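PDB 2Y2W: arabinofuranosidase, which hydrolyses terminal alpha-L-arabinofuranosyl bonds in arabinans and arabinoxylan, contributing to the breakdown of plant cell walls. Local coordinates for residues 225-239 / 266-278. Sequence-based numbering, arbitrary orientation.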
ATOM      1  N   MET D 225       4.783   9.205   6.393  1.00 27.20           N
ATOM      2  CA  MET D 225       3.988   8.275   7.179  1.00 27.36           C
ATOM      3  C   MET D 225       3.776   8.733   8.619  1.00 27.46           C
ATOM      4  O   MET D 225       4.460   9.633   9.112  1.00 27.43           O
ATOM      5  CB  MET D 225       4.644   6.889   7.171  1.00 27.46           C
ATOM      6  CG  MET D 225       4.517   6.122   5.866  1.00 27.37           C
ATOM      7  SD  MET D 225       5.415   4.564   5.955  1.00 28.52           S
ATOM      8  CE  MET D 225       5.148   3.903   4.312  1.00 28.58           C
ATOM      9  N   SER D 226       2.800   8.108   9.272  1.00 27.56           N
ATOM     10  CA  SER D 226       2.623   8.209  10.711  1.00 27.81           C
ATOM     11  C   SER D 226       3.600   7.232  11.373  1.00 27.87           C
ATOM     12  O   SER D 226       4.193   6.396  10.685  1.00 27.88           O
ATOM     13  CB  SER D 226       1.174   7.875  11.085  1.00 27.86           C
ATOM     14  OG  SER D 226       0.739   6.681  10.453  1.00 28.38           O
ATOM     15  N   PRO D 227       3.793   7.338  12.704  1.00 27.95           N
ATOM     16  CA  PRO D 227       4.657   6.367  13.382  1.00 28.00           C
ATOM     17  C   PRO D 227       4.216   4.906  13.192  1.00 28.17           C
ATOM     18  O   PRO D 227       5.067   4.038  12.994  1.00 28.29           O
ATOM     19  CB  PRO D 227       4.566   6.777  14.859  1.00 27.93           C
ATOM     20  CG  PRO D 227       3.399   7.711  14.946  1.00 27.88           C
ATOM     21  CD  PRO D 227       3.345   8.394  13.628  1.00 27.88           C
ATOM     22  N   GLU D 228       2.909   4.647  13.238  1.00 28.26           N
ATOM     23  CA  GLU D 228       2.386   3.283  13.106  1.00 28.49           C
ATOM     24  C   GLU D 228       2.553   2.716  11.694  1.00 28.30           C
ATOM     25  O   GLU D 228       2.942   1.556  11.531  1.00 28.25           O
ATOM     26  CB  GLU D 228       0.919   3.212  13.550  1.00 28.64           C
ATOM     27  CG  GLU D 228       0.702   3.376  15.058  1.00 30.03           C
ATOM     28  CD  GLU D 228       0.993   2.106  15.867  1.00 32.10           C
ATOM     29  OE1 GLU D 228       1.165   1.020  15.267  1.00 33.21           O
ATOM     30  OE2 GLU D 228       1.039   2.195  17.117  1.00 32.24           O
ATOM     31  N   GLU D 229       2.265   3.538  10.684  1.00 28.07           N
ATOM     32  CA  GLU D 229       2.423   3.151   9.281  1.00 27.90           C
ATOM     33  C   GLU D 229       3.857   2.728   8.963  1.00 27.56           C
ATOM     34  O   GLU D 229       4.071   1.691   8.325  1.00 27.55           O
ATOM     35  CB  GLU D 229       1.994   4.285   8.345  1.00 28.09           C
ATOM     36  CG  GLU D 229       0.494   4.350   8.058  1.00 29.06           C
ATOM     37  CD  GLU D 229       0.054   5.679   7.440  1.00 30.46           C
ATOM     38  OE1 GLU D 229       0.923   6.508   7.081  1.00 30.64           O
ATOM     39  OE2 GLU D 229      -1.170   5.898   7.314  1.00 30.84           O
ATOM     40  N   TYR D 230       4.828   3.527   9.409  1.00 27.03           N
ATOM     41  CA  TYR D 230       6.241   3.237   9.157  1.00 26.48           C
ATOM     42  C   TYR D 230       6.726   2.021   9.938  1.00 26.31           C
ATOM     43  O   TYR D 230       7.444   1.183   9.389  1.00 26.31           O
ATOM     44  CB  TYR D 230       7.136   4.454   9.430  1.00 26.42           C
ATOM     45  CG  TYR D 230       8.598   4.206   9.110  1.00 25.79           C
ATOM     46  CD1 TYR D 230       9.041   4.151   7.788  1.00 25.31           C
ATOM     47  CD2 TYR D 230       9.533   4.013  10.128  1.00 25.57           C
ATOM     48  CE1 TYR D 230      10.379   3.912   7.487  1.00 25.34           C
ATOM     49  CE2 TYR D 230      10.876   3.774   9.839  1.00 25.38           C
ATOM     50  CZ  TYR D 230      11.289   3.724   8.517  1.00 25.52           C
ATOM     51  OH  TYR D 230      12.611   3.493   8.221  1.00 25.48           O
ATOM     52  N   ALA D 231       6.333   1.929  11.208  1.00 25.99           N
ATOM     53  CA  ALA D 231       6.657   0.774  12.047  1.00 25.77           C
ATOM     54  C   ALA D 231       6.259  -0.532  11.359  1.00 25.64           C
ATOM     55  O   ALA D 231       7.066  -1.460  11.270  1.00 25.67           O
ATOM     56  CB  ALA D 231       5.986   0.891  13.411  1.00 25.77           C
ATOM     57  N   GLY D 232       5.023  -0.584  10.862  1.00 25.44           N
ATOM     58  CA  GLY D 232       4.532  -1.728  10.097  1.00 25.21           C
ATOM     59  C   GLY D 232       5.329  -1.988   8.829  1.00 25.03           C
ATOM     60  O   GLY D 232       5.632  -3.135   8.504  1.00 24.98           O
ATOM     61  N   ALA D 233       5.678  -0.916   8.123  1.00 24.96           N
ATOM     62  CA  ALA D 233       6.401  -1.020   6.855  1.00 24.84           C
ATOM     63  C   ALA D 233       7.852  -1.475   7.040  1.00 24.79           C
ATOM     64  O   ALA D 233       8.308  -2.393   6.358  1.00 24.64           O
ATOM     65  CB  ALA D 233       6.340   0.297   6.098  1.00 24.79           C
ATOM     66  N   VAL D 234       8.564  -0.836   7.968  1.00 24.82           N
ATOM     67  CA  VAL D 234       9.961  -1.166   8.242  1.00 24.88           C
ATOM     68  C   VAL D 234      10.110  -2.572   8.838  1.00 24.91           C
ATOM     69  O   VAL D 234      11.117  -3.240   8.607  1.00 25.09           O
ATOM     70  CB  VAL D 234      10.666  -0.079   9.117  1.00 24.88           C
ATOM     71  CG1 VAL D 234      10.213  -0.141  10.575  1.00 25.05           C
ATOM     72  CG2 VAL D 234      12.179  -0.199   9.022  1.00 24.90           C
ATOM     73  N   ASP D 235       9.101  -3.022   9.580  1.00 24.95           N
ATOM     74  CA  ASP D 235       9.090  -4.379  10.120  1.00 24.95           C
ATOM     75  C   ASP D 235       9.033  -5.410   8.997  1.00 24.70           C
ATOM     76  O   ASP D 235       9.741  -6.416   9.046  1.00 24.84           O
ATOM     77  CB  ASP D 235       7.917  -4.574  11.088  1.00 25.24           C
ATOM     78  CG  ASP D 235       7.848  -5.988  11.660  1.00 26.02           C
ATOM     79  OD1 ASP D 235       8.910  -6.590  11.943  1.00 27.10           O
ATOM     80  OD2 ASP D 235       6.721  -6.495  11.832  1.00 26.82           O
ATOM     81  N   LYS D 236       8.194  -5.151   7.995  1.00 24.35           N
ATOM     82  CA  LYS D 236       8.074  -6.021   6.822  1.00 24.12           C
ATOM     83  C   LYS D 236       9.358  -6.048   5.988  1.00 24.01           C
ATOM     84  O   LYS D 236       9.854  -7.122   5.642  1.00 23.86           O
ATOM     85  CB  LYS D 236       6.887  -5.599   5.948  1.00 24.09           C
ATOM     86  CG  LYS D 236       5.520  -5.919   6.541  1.00 24.34           C
ATOM     87  CD  LYS D 236       4.393  -5.271   5.738  1.00 24.25           C
ATOM     88  CE  LYS D 236       3.051  -5.375   6.458  1.00 24.51           C
ATOM     89  NZ  LYS D 236       3.022  -4.665   7.777  1.00 24.28           N
ATOM     90  N   VAL D 237       9.896  -4.865   5.687  1.00 23.85           N
ATOM     91  CA  VAL D 237      11.082  -4.738   4.834  1.00 23.78           C
ATOM     92  C   VAL D 237      12.358  -5.258   5.508  1.00 23.76           C
ATOM     93  O   VAL D 237      13.145  -5.972   4.881  1.00 23.77           O
ATOM     94  CB  VAL D 237      11.279  -3.284   4.325  1.00 23.79           C
ATOM     95  CG1 VAL D 237      12.501  -3.180   3.421  1.00 23.48           C
ATOM     96  CG2 VAL D 237      10.042  -2.812   3.576  1.00 23.75           C
ATOM     97  N   ALA D 238      12.553  -4.901   6.778  1.00 23.81           N
ATOM     98  CA  ALA D 238      13.742  -5.318   7.533  1.00 23.63           C
ATOM     99  C   ALA D 238      13.813  -6.831   7.718  1.00 23.51           C
ATOM    100  O   ALA D 238      14.880  -7.429   7.565  1.00 23.49           O
ATOM    101  CB  ALA D 238      13.805  -4.612   8.880  1.00 23.62           C
ATOM    102  N   HIS D 239      12.676  -7.440   8.043  1.00 23.39           N
ATOM    103  CA  HIS D 239      12.594  -8.893   8.184  1.00 23.32           C
ATOM    104  C   HIS D 239      12.934  -9.621   6.885  1.00 23.26           C
ATOM    105  O   HIS D 239      13.760 -10.536   6.882  1.00 23.22           O
ATOM    106  CB  HIS D 239      11.208  -9.325   8.670  1.00 23.34           C
ATOM    107  CG  HIS D 239      10.925 -10.778   8.443  1.00 23.58           C
ATOM    108  ND1 HIS D 239      10.110 -11.226   7.426  1.00 23.95           N
ATOM    109  CD2 HIS D 239      11.382 -11.884   9.076  1.00 23.38           C
ATOM    110  CE1 HIS D 239      10.061 -12.546   7.455  1.00 24.07           C
ATOM    111  NE2 HIS D 239      10.823 -12.970   8.448  1.00 24.15           N
ATOM    112  N   TRP D 266       8.353   8.655  18.111  1.00 34.76           N
ATOM    113  CA  TRP D 266       8.534   8.016  16.812  1.00 34.18           C
ATOM    114  C   TRP D 266       9.444   6.806  16.967  1.00 33.79           C
ATOM    115  O   TRP D 266       9.065   5.690  16.616  1.00 33.70           O
ATOM    116  CB  TRP D 266       9.134   8.999  15.802  1.00 34.17           C
ATOM    117  CG  TRP D 266       9.479   8.376  14.478  1.00 33.91           C
ATOM    118  CD1 TRP D 266      10.629   7.708  14.156  1.00 33.62           C
ATOM    119  CD2 TRP D 266       8.668   8.370  13.298  1.00 33.53           C
ATOM    120  NE1 TRP D 266      10.581   7.283  12.850  1.00 33.43           N
ATOM    121  CE2 TRP D 266       9.390   7.678  12.300  1.00 33.45           C
ATOM    122  CE3 TRP D 266       7.400   8.883  12.986  1.00 33.26           C
ATOM    123  CZ2 TRP D 266       8.885   7.483  11.010  1.00 33.24           C
ATOM    124  CZ3 TRP D 266       6.900   8.690  11.703  1.00 32.98           C
ATOM    125  CH2 TRP D 266       7.643   7.997  10.732  1.00 32.94           C
ATOM    126  N   GLU D 267      10.638   7.047  17.505  1.00 33.33           N
ATOM    127  CA  GLU D 267      11.643   6.009  17.718  1.00 32.95           C
ATOM    128  C   GLU D 267      11.114   4.868  18.581  1.00 32.83           C
ATOM    129  O   GLU D 267      11.308   3.701  18.253  1.00 32.80           O
ATOM    130  CB  GLU D 267      12.905   6.605  18.348  1.00 32.88           C
ATOM    131  CG  GLU D 267      13.747   7.469  17.406  1.00 32.48           C
ATOM    132  CD  GLU D 267      13.245   8.901  17.270  1.00 32.23           C
ATOM    133  OE1 GLU D 267      12.215   9.262  17.881  1.00 32.37           O
ATOM    134  OE2 GLU D 267      13.894   9.676  16.541  1.00 32.06           O
ATOM    135  N   LYS D 268      10.430   5.210  19.670  1.00 32.64           N
ATOM    136  CA  LYS D 268       9.887   4.206  20.579  1.00 32.54           C
ATOM    137  C   LYS D 268       8.934   3.251  19.864  1.00 32.21           C
ATOM    138  O   LYS D 268       9.106   2.036  19.939  1.00 32.16           O
ATOM    139  CB  LYS D 268       9.191   4.868  21.768  1.00 32.69           C
ATOM    140  CG  LYS D 268       9.061   3.964  22.987  1.00 33.44           C
ATOM    141  CD  LYS D 268       8.813   4.754  24.271  1.00 35.07           C
ATOM    142  CE  LYS D 268      10.050   5.538  24.720  1.00 35.85           C
ATOM    143  NZ  LYS D 268      10.175   6.867  24.049  1.00 36.60           N
ATOM    144  N   THR D 269       7.949   3.809  19.162  1.00 31.86           N
ATOM    145  CA  THR D 269       6.945   3.015  18.455  1.00 31.47           C
ATOM    146  C   THR D 269       7.571   2.167  17.344  1.00 31.24           C
ATOM    147  O   THR D 269       7.310   0.964  17.251  1.00 31.10           O
ATOM    148  CB  THR D 269       5.831   3.910  17.870  1.00 31.48           C
ATOM    149  OG1 THR D 269       5.336   4.786  18.888  1.00 31.33           O
ATOM    150  CG2 THR D 269       4.677   3.068  17.332  1.00 31.48           C
ATOM    151  N   VAL D 270       8.403   2.802  16.522  1.00 30.95           N
ATOM    152  CA  VAL D 270       9.031   2.149  15.372  1.00 30.64           C
ATOM    153  C   VAL D 270       9.991   1.035  15.796  1.00 30.51           C
ATOM    154  O   VAL D 270       9.892  -0.094  15.304  1.00 30.48           O
ATOM    155  CB  VAL D 270       9.730   3.189  14.445  1.00 30.68           C
ATOM    156  CG1 VAL D 270      10.698   2.519  13.466  1.00 30.54           C
ATOM    157  CG2 VAL D 270       8.688   4.009  13.697  1.00 30.48           C
ATOM    158  N   LEU D 271      10.896   1.347  16.720  1.00 30.37           N
ATOM    159  CA  LEU D 271      11.905   0.382  17.158  1.00 30.25           C
ATOM    160  C   LEU D 271      11.324  -0.778  17.968  1.00 30.23           C
ATOM    161  O   LEU D 271      11.813  -1.895  17.862  1.00 30.37           O
ATOM    162  CB  LEU D 271      13.047   1.069  17.923  1.00 30.09           C
ATOM    163  CG  LEU D 271      13.874   2.132  17.182  1.00 29.98           C
ATOM    164  CD1 LEU D 271      14.880   2.779  18.121  1.00 29.82           C
ATOM    165  CD2 LEU D 271      14.574   1.571  15.945  1.00 29.98           C
ATOM    166  N   THR D 272      10.283  -0.520  18.756  1.00 30.25           N
ATOM    167  CA  THR D 272       9.638  -1.570  19.554  1.00 30.39           C
ATOM    168  C   THR D 272       9.094  -2.699  18.675  1.00 30.54           C
ATOM    169  O   THR D 272       9.284  -3.876  18.984  1.00 30.58           O
ATOM    170  CB  THR D 272       8.509  -1.003  20.463  1.00 30.42           C
ATOM    171  OG1 THR D 272       9.068  -0.063  21.389  1.00 30.26           O
ATOM    172  CG2 THR D 272       7.815  -2.112  21.248  1.00 30.34           C
ATOM    173  N   LYS D 273       8.437  -2.334  17.576  1.00 30.75           N
ATOM    174  CA  LYS D 273       7.839  -3.314  16.674  1.00 30.91           C
ATOM    175  C   LYS D 273       8.879  -4.033  15.815  1.00 30.97           C
ATOM    176  O   LYS D 273       8.848  -5.259  15.696  1.00 31.09           O
ATOM    177  CB  LYS D 273       6.772  -2.660  15.789  1.00 30.92           C
ATOM    178  CG  LYS D 273       5.865  -3.657  15.078  1.00 31.26           C
ATOM    179  CD  LYS D 273       4.598  -2.991  14.570  1.00 32.09           C
ATOM    180  CE  LYS D 273       3.652  -4.008  13.949  1.00 32.63           C
ATOM    181  NZ  LYS D 273       2.379  -3.375  13.496  1.00 32.79           N
ATOM    182  N   ALA D 274       9.800  -3.272  15.232  1.00 31.06           N
ATOM    183  CA  ALA D 274      10.743  -3.820  14.258  1.00 31.08           C
ATOM    184  C   ALA D 274      12.095  -4.215  14.859  1.00 31.17           C
ATOM    185  O   ALA D 274      13.042  -4.497  14.122  1.00 31.30           O
ATOM    186  CB  ALA D 274      10.931  -2.841  13.110  1.00 30.98           C
ATOM    187  N   TYR D 275      12.166  -4.255  16.190  1.00 31.19           N
ATOM    188  CA  TYR D 275      13.424  -4.484  16.915  1.00 31.27           C
ATOM    189  C   TYR D 275      14.300  -5.611  16.364  1.00 31.42           C
ATOM    190  O   TYR D 275      15.469  -5.385  16.043  1.00 31.42           O
ATOM    191  CB  TYR D 275      13.167  -4.695  18.418  1.00 31.20           C
ATOM    192  CG  TYR D 275      14.375  -5.213  19.172  1.00 31.04           C
ATOM    193  CD1 TYR D 275      15.464  -4.385  19.441  1.00 30.61           C
ATOM    194  CD2 TYR D 275      14.431  -6.539  19.602  1.00 31.14           C
ATOM    195  CE1 TYR D 275      16.576  -4.865  20.123  1.00 30.83           C
ATOM    196  CE2 TYR D 275      15.537  -7.028  20.280  1.00 30.82           C
ATOM    197  CZ  TYR D 275      16.605  -6.189  20.538  1.00 30.93           C
ATOM    198  OH  TYR D 275      17.696  -6.676  21.216  1.00 30.78           O
ATOM    199  N   GLU D 276      13.732  -6.808  16.260  1.00 31.67           N
ATOM    200  CA  GLU D 276      14.492  -8.017  15.922  1.00 32.01           C
ATOM    201  C   GLU D 276      15.375  -7.928  14.674  1.00 31.85           C
ATOM    202  O   GLU D 276      16.493  -8.445  14.673  1.00 31.83           O
ATOM    203  CB  GLU D 276      13.571  -9.242  15.834  1.00 32.22           C
ATOM    204  CG  GLU D 276      13.534 -10.090  17.114  1.00 33.46           C
ATOM    205  CD  GLU D 276      14.891 -10.715  17.477  1.00 35.09           C
ATOM    206  OE1 GLU D 276      15.743 -10.908  16.576  1.00 35.60           O
ATOM    207  OE2 GLU D 276      15.103 -11.015  18.673  1.00 35.44           O
ATOM    208  N   ASN D 277      14.881  -7.270  13.627  1.00 31.65           N
ATOM    209  CA  ASN D 277      15.597  -7.215  12.351  1.00 31.48           C
ATOM    210  C   ASN D 277      16.276  -5.877  12.070  1.00 31.51           C
ATOM    211  O   ASN D 277      16.761  -5.633  10.961  1.00 31.51           O
ATOM    212  CB  ASN D 277      14.663  -7.601  11.203  1.00 31.37           C
ATOM    213  CG  ASN D 277      14.050  -8.971  11.393  1.00 31.16           C
ATOM    214  OD1 ASN D 277      12.837  -9.101  11.546  1.00 31.04           O
ATOM    215  ND2 ASN D 277      14.886 -10.002  11.400  1.00 30.92           N
ATOM    216  N   LEU D 278      16.312  -5.016  13.084  1.00 31.48           N
ATOM    217  CA  LEU D 278      16.974  -3.724  12.970  1.00 31.48           C
ATOM    218  C   LEU D 278      18.309  -3.717  13.696  1.00 31.49           C
ATOM    219  O   LEU D 278      18.512  -4.459  14.662  1.00 31.47           O
ATOM    220  CB  LEU D 278      16.079  -2.595  13.495  1.00 31.46           C
ATOM    221  CG  LEU D 278      14.870  -2.191  12.646  1.00 31.32           C
ATOM    222  CD1 LEU D 278      14.037  -1.174  13.398  1.00 30.88           C
ATOM    223  CD2 LEU D 278      15.289  -1.649  11.279  1.00 30.98           C
TER
HETATM  224  O   HOH W   1       1.719  -0.693  13.348  1.00 33.15           O
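W266 lays its indole against the first turn of helix 227-244, where two successive outer helices of the family 51 (beta/alpha)8 barrel pack side by side. The helices follow strands 209-212 and 249-252 and run in broadly the same direction, their axes crossing at -30° with a closest approach of 8.4 Å. With CG anti to the backbone N, the indole reaches the start of the neighbouring helix, its CZ3 lying 3.5 Å from P227 N. Its CZ2 lies 3.6 Å from Y230 CD2; the rings are inclined by 24° and displaced so far, 5.6 Å between the centroids of the Y230 ring and the six-membered ring of W266, that there is little face-to-face overlap. Both polar ends turn to the barrel: W266 NE1 bonds to C253 O, and Y230 OH to I212 O and C253 N. Cutting W266 back to an alanine would remove the indole, and is likely to open a gap beside P227 and Y230 and leave C253 O without this donor. One turn on, V270 fits as a knob among P227, Y230, A231 and V234, its CG2 meeting the edge of the Y230 ring. A231 and A274 have only methyl groups at the interface, and the backbones close to 4.3 Å between the CA atoms of A231 and V270. At the far end N277 packs its CB 3.6 Å from A238 O, and its amide runs alongside the H239 side chain, the two planes 58° apart. On the solvent side, the extended K273 passes A231 to reach a water, which accepts from NZ at 2.8 Å and donates to both E228 O and, at 2.6 Å, E228 OE1.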